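Local coordinates for peptidase M16 domain protein (Alicyclobacillus acidocaldarius subsp. acidocaldarius DSM 446, PDB 4XEA) that is a putative M16-family metallopeptidase that binds a metal ion and probably uses it to hydrolyse peptide bonds, at residues 61-66 with 117-122; 93-98 with 187-192; 124-129 with 176-181. All blocks are in the same frame, centred on the assembly; numbering follows the deposited sequence.

Contact 1. Residues 61-66 with 117-122; sequences HFLEHK and QSIHLT. With NI (nickel (II) ion), chain C; NA (sodium ion), chain B.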
loop_
_atom_site.group_PDB
_atom_site.type_symbol
_atom_site.label_atom_id
_atom_site.label_comp_id
_atom_site.label_asym_id
_atom_site.label_seq_id
_atom_site.Cartn_x
_atom_site.Cartn_y
_atom_site.Cartn_z
ATOM N N HIS A 61 17.117 -1.898 17.239
ATOM C CA HIS A 61 16.437 -2.933 16.439
ATOM C C HIS A 61 16.465 -4.311 17.115
ATOM O O HIS A 61 15.507 -5.084 17.018
ATOM C CB HIS A 61 17.093 -2.962 15.070
ATOM C CG HIS A 61 16.731 -4.138 14.254
ATOM N ND1 HIS A 61 17.535 -5.256 14.188
ATOM C CD2 HIS A 61 15.639 -4.407 13.502
ATOM C CE1 HIS A 61 16.967 -6.154 13.411
ATOM N NE2 HIS A 61 15.828 -5.655 12.966
ATOM N N PHE A 62 17.563 -4.613 17.802
ATOM C CA PHE A 62 17.653 -5.827 18.645
ATOM C C PHE A 62 16.549 -5.810 19.733
ATOM O O PHE A 62 15.816 -6.797 19.934
ATOM C CB PHE A 62 19.054 -5.888 19.266
ATOM C CG PHE A 62 19.510 -7.272 19.652
ATOM C CD1 PHE A 62 18.839 -7.999 20.611
ATOM C CD2 PHE A 62 20.666 -7.811 19.101
ATOM C CE1 PHE A 62 19.286 -9.273 20.980
ATOM C CE2 PHE A 62 21.110 -9.073 19.465
ATOM C CZ PHE A 62 20.424 -9.799 20.397
ATOM N N LEU A 63 16.410 -4.684 20.420
ATOM C CA LEU A 63 15.356 -4.534 21.440
ATOM C C LEU A 63 13.960 -4.711 20.812
ATOM O O LEU A 63 13.090 -5.362 21.396
ATOM C CB LEU A 63 15.448 -3.186 22.155
ATOM C CG LEU A 63 16.659 -2.963 23.065
ATOM C CD1 LEU A 63 16.611 -1.540 23.592
ATOM C CD2 LEU A 63 16.659 -4.016 24.250
ATOM N N GLU A 64 13.779 -4.194 19.593
ATOM C CA GLU A 64 12.501 -4.360 18.897
ATOM C C GLU A 64 12.176 -5.812 18.720
ATOM O O GLU A 64 11.036 -6.225 18.948
ATOM C CB GLU A 64 12.498 -3.630 17.540
ATOM C CG GLU A 64 11.174 -3.770 16.758
ATOM C CD GLU A 64 11.419 -4.021 15.271
ATOM O OE1 GLU A 64 12.120 -3.224 14.630
ATOM O OE2 GLU A 64 10.961 -5.045 14.761
ATOM N N HIS A 65 13.159 -6.601 18.296
ATOM C CA HIS A 65 12.934 -8.000 18.096
ATOM C C HIS A 65 12.567 -8.694 19.417
ATOM O O HIS A 65 11.718 -9.581 19.442
ATOM C CB HIS A 65 14.184 -8.672 17.528
ATOM C CG HIS A 65 14.203 -8.745 16.045
ATOM N ND1 HIS A 65 14.228 -9.943 15.363
ATOM C CD2 HIS A 65 14.177 -7.771 15.104
ATOM C CE1 HIS A 65 14.233 -9.701 14.063
ATOM N NE2 HIS A 65 14.207 -8.395 13.881
ATOM N N LYS A 66 13.241 -8.301 20.490
ATOM C CA LYS A 66 13.142 -9.010 21.761
ATOM C C LYS A 66 12.001 -8.502 22.632
ATOM O O LYS A 66 11.648 -9.129 23.636
ATOM C CB LYS A 66 14.492 -8.934 22.491
ATOM C CG LYS A 66 15.588 -9.901 21.916
ATOM C CD LYS A 66 15.087 -11.311 21.546
ATOM C CE LYS A 66 14.430 -12.107 22.703
ATOM N NZ LYS A 66 13.709 -13.346 22.224
ATOM N N GLN A 117 6.671 -2.304 28.393
ATOM C CA GLN A 117 7.220 -1.854 29.693
ATOM C C GLN A 117 7.908 -2.944 30.516
ATOM O O GLN A 117 8.331 -2.690 31.647
ATOM C CB GLN A 117 6.140 -1.122 30.517
ATOM C CG GLN A 117 5.828 0.245 29.927
ATOM C CD GLN A 117 4.738 1.012 30.619
ATOM O OE1 GLN A 117 3.715 0.454 31.149
ATOM N NE2 GLN A 117 4.920 2.328 30.618
ATOM N N SER A 118 8.016 -4.159 29.973
ATOM C CA SER A 118 8.898 -5.188 30.555
ATOM C C SER A 118 9.702 -5.827 29.458
ATOM O O SER A 118 9.217 -5.985 28.339
ATOM C CB SER A 118 8.104 -6.288 31.277
ATOM O OG SER A 118 7.253 -5.738 32.245
ATOM N N ILE A 119 10.928 -6.225 29.760
ATOM C CA ILE A 119 11.729 -6.933 28.754
ATOM C C ILE A 119 12.209 -8.202 29.382
ATOM O O ILE A 119 12.468 -8.223 30.585
ATOM C CB ILE A 119 12.940 -6.140 28.262
ATOM C CG1 ILE A 119 13.449 -6.782 26.969
ATOM C CG2 ILE A 119 14.021 -6.074 29.341
ATOM C CD1 ILE A 119 14.418 -5.981 26.178
ATOM N N HIS A 120 12.325 -9.257 28.577
ATOM C CA HIS A 120 12.699 -10.569 29.087
ATOM C C HIS A 120 13.882 -11.118 28.292
ATOM O O HIS A 120 13.721 -11.844 27.319
ATOM C CB HIS A 120 11.473 -11.514 29.091
ATOM C CG HIS A 120 10.335 -11.016 29.941
ATOM N ND1 HIS A 120 10.206 -11.332 31.281
ATOM C CD2 HIS A 120 9.291 -10.202 29.645
ATOM C CE1 HIS A 120 9.124 -10.743 31.766
ATOM N NE2 HIS A 120 8.560 -10.038 30.798
ATOM N N LEU A 121 15.074 -10.756 28.735
ATOM C CA LEU A 121 16.308 -11.173 28.094
ATOM C C LEU A 121 17.044 -12.201 28.921
ATOM O O LEU A 121 17.115 -12.090 30.139
ATOM C CB LEU A 121 17.234 -9.966 27.936
ATOM C CG LEU A 121 16.721 -8.811 27.087
ATOM C CD1 LEU A 121 17.798 -7.760 27.009
ATOM C CD2 LEU A 121 16.329 -9.316 25.710
ATOM N N THR A 122 17.617 -13.191 28.243
ATOM C CA THR A 122 18.468 -14.203 28.872
ATOM C C THR A 122 19.713 -14.322 28.008
ATOM O O THR A 122 19.679 -13.954 26.813
ATOM C CB THR A 122 17.791 -15.598 28.928
ATOM O OG1 THR A 122 17.728 -16.152 27.609
ATOM C CG2 THR A 122 16.376 -15.522 29.542
HETATM NI NI NI C . 14.226 -6.981 12.188
HETATM NA NA NA B . 8.329 -6.994 26.437
HETATM O O HOH W 1 10.225 -8.664 26.198
HETATM O O HOH W 2 7.076 -8.712 27.340
HETATM O O HOH W 3 12.243 -8.053 11.253
#

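Contact 2. Residues 93-98 with 187-192; sequences DHTAYY and TFYHPS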
loop_
_atom_site.group_PDB
_atom_site.type_symbol
_atom_site.label_atom_id
_atom_site.label_comp_id
_atom_site.label_asym_id
_atom_site.label_seq_id
_atom_site.Cartn_x
_atom_site.Cartn_y
_atom_site.Cartn_z
ATOM N N ASP A 93 15.470 7.306 14.302
ATOM C CA ASP A 93 15.369 8.077 15.527
ATOM C C ASP A 93 14.193 7.720 16.433
ATOM O O ASP A 93 13.938 8.417 17.446
ATOM C CB ASP A 93 15.366 9.596 15.224
ATOM C CG ASP A 93 14.215 10.035 14.312
ATOM O OD1 ASP A 93 13.370 9.197 13.928
ATOM O OD2 ASP A 93 14.174 11.227 13.947
ATOM N N HIS A 94 13.457 6.670 16.081
ATOM C CA HIS A 94 12.461 6.135 17.011
ATOM C C HIS A 94 12.202 4.660 16.721
ATOM O O HIS A 94 12.569 4.127 15.648
ATOM C CB HIS A 94 11.154 6.981 17.007
ATOM C CG HIS A 94 10.326 6.855 15.758
ATOM N ND1 HIS A 94 10.474 7.695 14.668
ATOM C CD2 HIS A 94 9.331 5.991 15.432
ATOM C CE1 HIS A 94 9.601 7.346 13.726
ATOM N NE2 HIS A 94 8.881 6.331 14.177
ATOM N N THR A 95 11.646 3.991 17.736
ATOM C CA THR A 95 11.137 2.635 17.642
ATOM C C THR A 95 9.667 2.683 18.048
ATOM O O THR A 95 9.300 3.334 19.054
ATOM C CB THR A 95 11.887 1.656 18.603
ATOM O OG1 THR A 95 13.308 1.837 18.507
ATOM C CG2 THR A 95 11.549 0.207 18.275
ATOM N N ALA A 96 8.831 2.019 17.248
ATOM C CA ALA A 96 7.375 2.054 17.405
ATOM C C ALA A 96 6.758 0.654 17.497
ATOM O O ALA A 96 7.155 -0.262 16.751
ATOM C CB ALA A 96 6.731 2.806 16.246
ATOM N N TYR A 97 5.778 0.542 18.412
ATOM C CA TYR A 97 4.941 -0.635 18.647
ATOM C C TYR A 97 3.473 -0.241 18.456
ATOM O O TYR A 97 3.005 0.773 19.006
ATOM C CB TYR A 97 5.192 -1.188 20.063
ATOM C CG TYR A 97 6.672 -1.466 20.313
ATOM C CD1 TYR A 97 7.210 -2.713 20.021
ATOM C CD2 TYR A 97 7.546 -0.455 20.740
ATOM C CE1 TYR A 97 8.539 -2.978 20.169
ATOM C CE2 TYR A 97 8.919 -0.719 20.915
ATOM C CZ TYR A 97 9.404 -1.980 20.619
ATOM O OH TYR A 97 10.737 -2.277 20.772
ATOM N N TYR A 98 2.723 -1.013 17.652
ATOM C CA TYR A 98 1.380 -0.559 17.300
ATOM C C TYR A 98 0.436 -1.708 17.027
ATOM O O TYR A 98 0.887 -2.786 16.642
ATOM C CB TYR A 98 1.457 0.373 16.101
ATOM C CG TYR A 98 2.048 -0.235 14.833
ATOM C CD1 TYR A 98 1.224 -0.741 13.846
ATOM C CD2 TYR A 98 3.435 -0.279 14.622
ATOM C CE1 TYR A 98 1.746 -1.299 12.671
ATOM C CE2 TYR A 98 3.971 -0.816 13.435
ATOM C CZ TYR A 98 3.118 -1.315 12.476
ATOM O OH TYR A 98 3.621 -1.884 11.338
ATOM N N THR A 187 17.488 2.981 29.838
ATOM C CA THR A 187 17.700 4.395 29.564
ATOM C C THR A 187 16.588 4.986 28.692
ATOM O O THR A 187 16.121 6.097 28.964
ATOM C CB THR A 187 19.042 4.621 28.876
ATOM O OG1 THR A 187 20.093 4.131 29.717
ATOM C CG2 THR A 187 19.298 6.116 28.550
ATOM N N PHE A 188 16.183 4.258 27.650
ATOM C CA PHE A 188 15.352 4.830 26.592
ATOM C C PHE A 188 13.908 4.431 26.636
ATOM O O PHE A 188 13.092 5.069 26.003
ATOM C CB PHE A 188 15.935 4.491 25.211
ATOM C CG PHE A 188 17.216 5.219 24.907
ATOM C CD1 PHE A 188 18.433 4.570 25.001
ATOM C CD2 PHE A 188 17.204 6.560 24.541
ATOM C CE1 PHE A 188 19.638 5.233 24.736
ATOM C CE2 PHE A 188 18.389 7.231 24.234
ATOM C CZ PHE A 188 19.616 6.571 24.324
ATOM N N TYR A 189 13.577 3.386 27.388
ATOM C CA TYR A 189 12.200 2.913 27.449
ATOM C C TYR A 189 11.474 3.390 28.687
ATOM O O TYR A 189 10.420 2.884 29.011
ATOM C CB TYR A 189 12.157 1.402 27.329
ATOM C CG TYR A 189 12.175 0.934 25.897
ATOM C CD1 TYR A 189 13.351 0.985 25.145
ATOM C CD2 TYR A 189 11.014 0.437 25.288
ATOM C CE1 TYR A 189 13.386 0.566 23.813
ATOM C CE2 TYR A 189 11.042 -0.003 23.968
ATOM C CZ TYR A 189 12.234 0.089 23.225
ATOM O OH TYR A 189 12.293 -0.362 21.928
ATOM N N HIS A 190 12.033 4.389 29.367
ATOM C CA HIS A 190 11.339 5.028 30.443
ATOM C C HIS A 190 10.150 5.811 29.885
ATOM O O HIS A 190 10.249 6.387 28.815
ATOM C CB HIS A 190 12.274 5.986 31.221
ATOM C CG HIS A 190 11.674 6.463 32.500
ATOM N ND1 HIS A 190 10.805 7.530 32.559
ATOM C CD2 HIS A 190 11.800 6.006 33.766
ATOM C CE1 HIS A 190 10.428 7.716 33.814
ATOM N NE2 HIS A 190 11.016 6.803 34.568
ATOM N N PRO A 191 9.036 5.861 30.619
ATOM C CA PRO A 191 7.861 6.522 30.040
ATOM C C PRO A 191 8.037 8.003 29.677
ATOM O O PRO A 191 7.338 8.496 28.772
ATOM C CB PRO A 191 6.776 6.345 31.123
ATOM C CG PRO A 191 7.482 5.727 32.328
ATOM C CD PRO A 191 8.692 5.050 31.806
ATOM N N SER A 192 8.959 8.681 30.352
ATOM C CA SER A 192 9.286 10.070 30.102
ATOM C C SER A 192 9.943 10.240 28.732
ATOM O O SER A 192 9.990 11.364 28.219
ATOM C CB SER A 192 10.238 10.620 31.180
ATOM O OG SER A 192 11.458 9.900 31.180
HETATM O O HOH W 4 14.309 0.234 20.345
#

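Contact 3. Residues 124-129 with 176-181; sequences ENVEKE and ITKEQL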
loop_
_atom_site.group_PDB
_atom_site.type_symbol
_atom_site.label_atom_id
_atom_site.label_comp_id
_atom_site.label_asym_id
_atom_site.label_seq_id
_atom_site.Cartn_x
_atom_site.Cartn_y
_atom_site.Cartn_z
ATOM N N GLU A 124 20.944 -16.922 26.823
ATOM C CA GLU A 124 20.532 -17.843 25.773
ATOM C C GLU A 124 19.814 -17.113 24.634
ATOM O O GLU A 124 20.280 -17.156 23.499
ATOM C CB GLU A 124 19.659 -18.969 26.366
ATOM C CG GLU A 124 19.142 -19.998 25.358
ATOM C CD GLU A 124 17.628 -19.956 25.166
ATOM O OE1 GLU A 124 16.950 -20.795 25.797
ATOM O OE2 GLU A 124 17.122 -19.112 24.386
ATOM N N ASN A 125 18.720 -16.410 24.938
ATOM C CA ASN A 125 17.873 -15.828 23.888
ATOM C C ASN A 125 18.473 -14.605 23.217
ATOM O O ASN A 125 18.052 -14.225 22.120
ATOM C CB ASN A 125 16.436 -15.573 24.387
ATOM C CG ASN A 125 16.285 -14.316 25.234
ATOM O OD1 ASN A 125 17.193 -13.494 25.342
ATOM N ND2 ASN A 125 15.109 -14.168 25.843
ATOM N N VAL A 126 19.441 -13.982 23.886
ATOM C CA VAL A 126 20.282 -12.973 23.260
ATOM C C VAL A 126 21.183 -13.650 22.233
ATOM O O VAL A 126 21.361 -13.147 21.128
ATOM C CB VAL A 126 21.133 -12.182 24.301
ATOM C CG1 VAL A 126 22.283 -11.426 23.627
ATOM C CG2 VAL A 126 20.249 -11.226 25.078
ATOM N N GLU A 127 21.745 -14.797 22.580
ATOM C CA GLU A 127 22.525 -15.548 21.591
ATOM C C GLU A 127 21.677 -15.978 20.373
ATOM O O GLU A 127 22.041 -15.687 19.222
ATOM C CB GLU A 127 23.230 -16.751 22.215
ATOM C CG GLU A 127 24.345 -17.323 21.345
ATOM C CD GLU A 127 25.299 -16.251 20.859
ATOM O OE1 GLU A 127 26.345 -16.067 21.506
ATOM O OE2 GLU A 127 25.000 -15.574 19.852
ATOM N N LYS A 128 20.522 -16.587 20.622
ATOM C CA LYS A 128 19.638 -17.030 19.536
ATOM C C LYS A 128 19.311 -15.896 18.568
ATOM O O LYS A 128 19.381 -16.067 17.344
ATOM C CB LYS A 128 18.335 -17.616 20.090
ATOM C CG LYS A 128 17.385 -18.111 18.997
ATOM C CD LYS A 128 16.197 -18.823 19.560
ATOM C CE LYS A 128 15.247 -19.241 18.455
ATOM N NZ LYS A 128 13.995 -19.777 19.027
ATOM N N GLU A 129 18.980 -14.727 19.119
ATOM C CA GLU A 129 18.475 -13.657 18.305
ATOM C C GLU A 129 19.609 -13.031 17.483
ATOM O O GLU A 129 19.338 -12.405 16.471
ATOM C CB GLU A 129 17.761 -12.600 19.170
ATOM C CG GLU A 129 16.815 -11.673 18.402
ATOM C CD GLU A 129 15.556 -12.373 17.923
ATOM O OE1 GLU A 129 15.022 -11.979 16.871
ATOM O OE2 GLU A 129 15.098 -13.320 18.595
ATOM N N ILE A 176 27.189 -7.140 20.599
ATOM C CA ILE A 176 26.155 -6.684 21.546
ATOM C C ILE A 176 26.084 -7.654 22.740
ATOM O O ILE A 176 26.134 -8.863 22.550
ATOM C CB ILE A 176 24.757 -6.542 20.848
ATOM C CG1 ILE A 176 24.762 -5.374 19.858
ATOM C CG2 ILE A 176 23.646 -6.308 21.862
ATOM C CD1 ILE A 176 23.474 -5.211 19.057
ATOM N N THR A 177 26.013 -7.123 23.960
ATOM C CA THR A 177 25.901 -7.944 25.165
ATOM C C THR A 177 24.558 -7.688 25.847
ATOM O O THR A 177 23.953 -6.623 25.693
ATOM C CB THR A 177 27.012 -7.616 26.174
ATOM O OG1 THR A 177 26.755 -6.323 26.731
ATOM C CG2 THR A 177 28.397 -7.618 25.507
ATOM N N LYS A 178 24.105 -8.649 26.634
ATOM C CA LYS A 178 22.861 -8.513 27.388
ATOM C C LYS A 178 22.882 -7.246 28.257
ATOM O O LYS A 178 21.873 -6.561 28.388
ATOM C CB LYS A 178 22.617 -9.758 28.257
ATOM C CG LYS A 178 21.315 -9.708 29.048
ATOM C CD LYS A 178 21.069 -10.990 29.856
ATOM C CE LYS A 178 21.909 -11.037 31.120
ATOM N NZ LYS A 178 22.156 -12.432 31.486
ATOM N N GLU A 179 24.042 -6.948 28.822
ATOM C CA GLU A 179 24.253 -5.787 29.694
ATOM C C GLU A 179 23.971 -4.476 28.959
ATOM O O GLU A 179 23.276 -3.570 29.450
ATOM C CB GLU A 179 25.728 -5.799 30.156
ATOM C CG GLU A 179 26.089 -6.850 31.202
ATOM C CD GLU A 179 26.054 -8.334 30.722
ATOM O OE1 GLU A 179 26.432 -8.646 29.564
ATOM O OE2 GLU A 179 25.655 -9.203 31.538
ATOM N N GLN A 180 24.520 -4.374 27.762
ATOM C CA GLN A 180 24.255 -3.229 26.891
ATOM C C GLN A 180 22.796 -3.099 26.515
ATOM O O GLN A 180 22.235 -2.009 26.550
ATOM C CB GLN A 180 25.075 -3.358 25.633
ATOM C CG GLN A 180 26.542 -3.123 25.885
ATOM C CD GLN A 180 27.388 -3.482 24.684
ATOM O OE1 GLN A 180 26.961 -4.250 23.821
ATOM N NE2 GLN A 180 28.609 -2.961 24.645
ATOM N N LEU A 181 22.175 -4.212 26.146
ATOM C CA LEU A 181 20.773 -4.179 25.769
ATOM C C LEU A 181 19.948 -3.662 26.939
ATOM O O LEU A 181 19.032 -2.859 26.757
ATOM C CB LEU A 181 20.280 -5.576 25.358
ATOM C CG LEU A 181 20.681 -6.125 23.996
ATOM C CD1 LEU A 181 20.403 -7.669 23.889
ATOM C CD2 LEU A 181 19.963 -5.345 22.869
#

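Contact 1. Residues 61-66 with 117-122
A water bound to a sodium ion joins Lys-66 to His-120: it donates to the backbone O of Lys-66, accepts from the backbone N of His-120 and lies 2.5 Å from the metal. Each segment gives it one backbone atom. Ser-118 O binds the same ion at 2.3 Å, with the carbonyls of Met-67 and Phe-115 completing the protein part of the site. Beside this polar link the contact is apolar. Methyl CD2 of Leu-63 meets CD1 of Ile-119 at 3.5 Å, the two side chains crossing at about a right angle. Ile-119 has CG1 anti to its backbone N (chi1 -164°), which extends the longer branch toward the helix. His-61 and His-65 stand on the same short helix, in the inverted HxxEH signature of M16 peptidases, and hold nickel here through their NE2 atoms, with Glu-136 as the third protein ligand. At the end of that helix, Leu-121 CD2 packs on Lys-66 CB at 3.7 Å, and CG lies almost as near. Lysine suits the place because its alkyl base can pack there while the chain, bent at chi2 and chi3, carries NZ away to a salt bridge with Glu-69. Thr-122 OG1, bonded to Asn-125 N, caps the helix that follows.

Contact 2. Residues 93-98 with 187-192
Thr-95 and Tyr-189 are the nearest backbones, 9.9 Å apart between their CA atoms, so strand 95-101 and the turn that ends helix 178-188 do not touch directly and long side chains must span the distance. Two tyrosines do most of this. Tyr-97 points from the strand toward the turn, and Tyr-189, the first residue to leave the helical conformation, reaches back until the two OH atoms lie 2.7 Å apart in a hydrogen bond. The side chains cross at about a right angle, and the Tyr-189 hydroxyl comes to the edge of the Tyr-97 ring, in its plane. CE2 of Tyr-97 also packs on CE2 of Tyr-189 at 3.8 Å, giving the polar meeting an apolar flank. Tyr-97 is aimed by a chi1 of -54°, with CG beside the backbone N.

Thr-95 makes the second link. Its OG1 accepts from a water at 2.6 Å that is hydrogen-bonded to Tyr-189 OH as well, near the plane of that ring, and OG1 is also bonded to Tyr-39 O. Its methyl CG2 lies 3.8 Å from the Tyr-189 OH. Threonine suits this spot in the six-stranded mixed sheet of the M16 metallopeptidase domain by offering a hydroxyl and a methyl on one branched carbon. The Tyr-189 ring also stacks with Tyr-185. A phenylalanine in place of Tyr-189 would probably leave the buried Tyr-97 hydroxyl and the water each without this partner.

Because the Tyr-189 hydroxyl is gripped by both Tyr-97 and the water, a buried polar group is paid for on two sides, which implies that hydrogen bonding as well as ring packing ties the end of helix 178-188 to that sheet.

Contact 3. Residues 124-129 with 176-181
Val-126 contributes most of the buried surface, and it meets Lys-178 and Leu-181 chiefly through its CG2 methyl. CG2 lies 3.8 Å from Leu-181 CD1, the two side chains reaching toward each other tip to tip, and 4.2 Å from CB of Lys-178. With CG1 anti to the backbone N (chi1 164°), CG2 is left anti to the carbonyl carbon, the direction that carries it to helix 178-188. The valine is small enough for the backbones to come close, its CA lying 6.6 Å from that of Lys-178, while Leu-181, one turn further on, supplies the longer side chain.

The valine thus packs against the first turn of a helix whose start is fixed by a capping box. Thr-177, the N-cap, accepts from Gln-180 N through OG1 at 3.1 Å, in a nearly straight bond (168°). In return Thr-177 N donates to Gln-180 OE1 at 3.0 Å, approaching from 40° out of the carbonyl plane. Threonine and glutamine suit these places because each can satisfy an amide that the first turn leaves without an intrahelical acceptor.

Lys-178 contributes only the base of its side chain; the end leads away to a salt bridge between NZ and Asp-123, just before the segment 124-129, so one residue serves both the apolar contact and a charge link to the same helix. Leu-181 is also packed by Phe-62 of helix 59-66 and by Leu-121. In the loop just before helix 178-188, Ile-176 O accepts from Lys-130 NZ, a further link to helix 123-141.

How the contacts relate
Contact 2 lies deepest, its touching residues all buried; contact 3 is farther from the centre of the chain though Val-126 and Leu-181 are buried, and contact 1 is partly buried. Their chemistry differs accordingly: paired hydroxyls and a water in contact 2, methyl packing in contact 3, methyl packing beside a sodium-bound water in contact 1. Contacts 2 and 3 use opposite ends of helix 178-188 and do not touch. Helix 59-66 lies between them: Leu-63 CD1 packs on Tyr-189, and Phe-62 CZ on Val-126 O. His-65 ND1, probably hydrogen-bonded to Glu-129 OE1, ties the nickel site of contact 1 to the helix of contact 3.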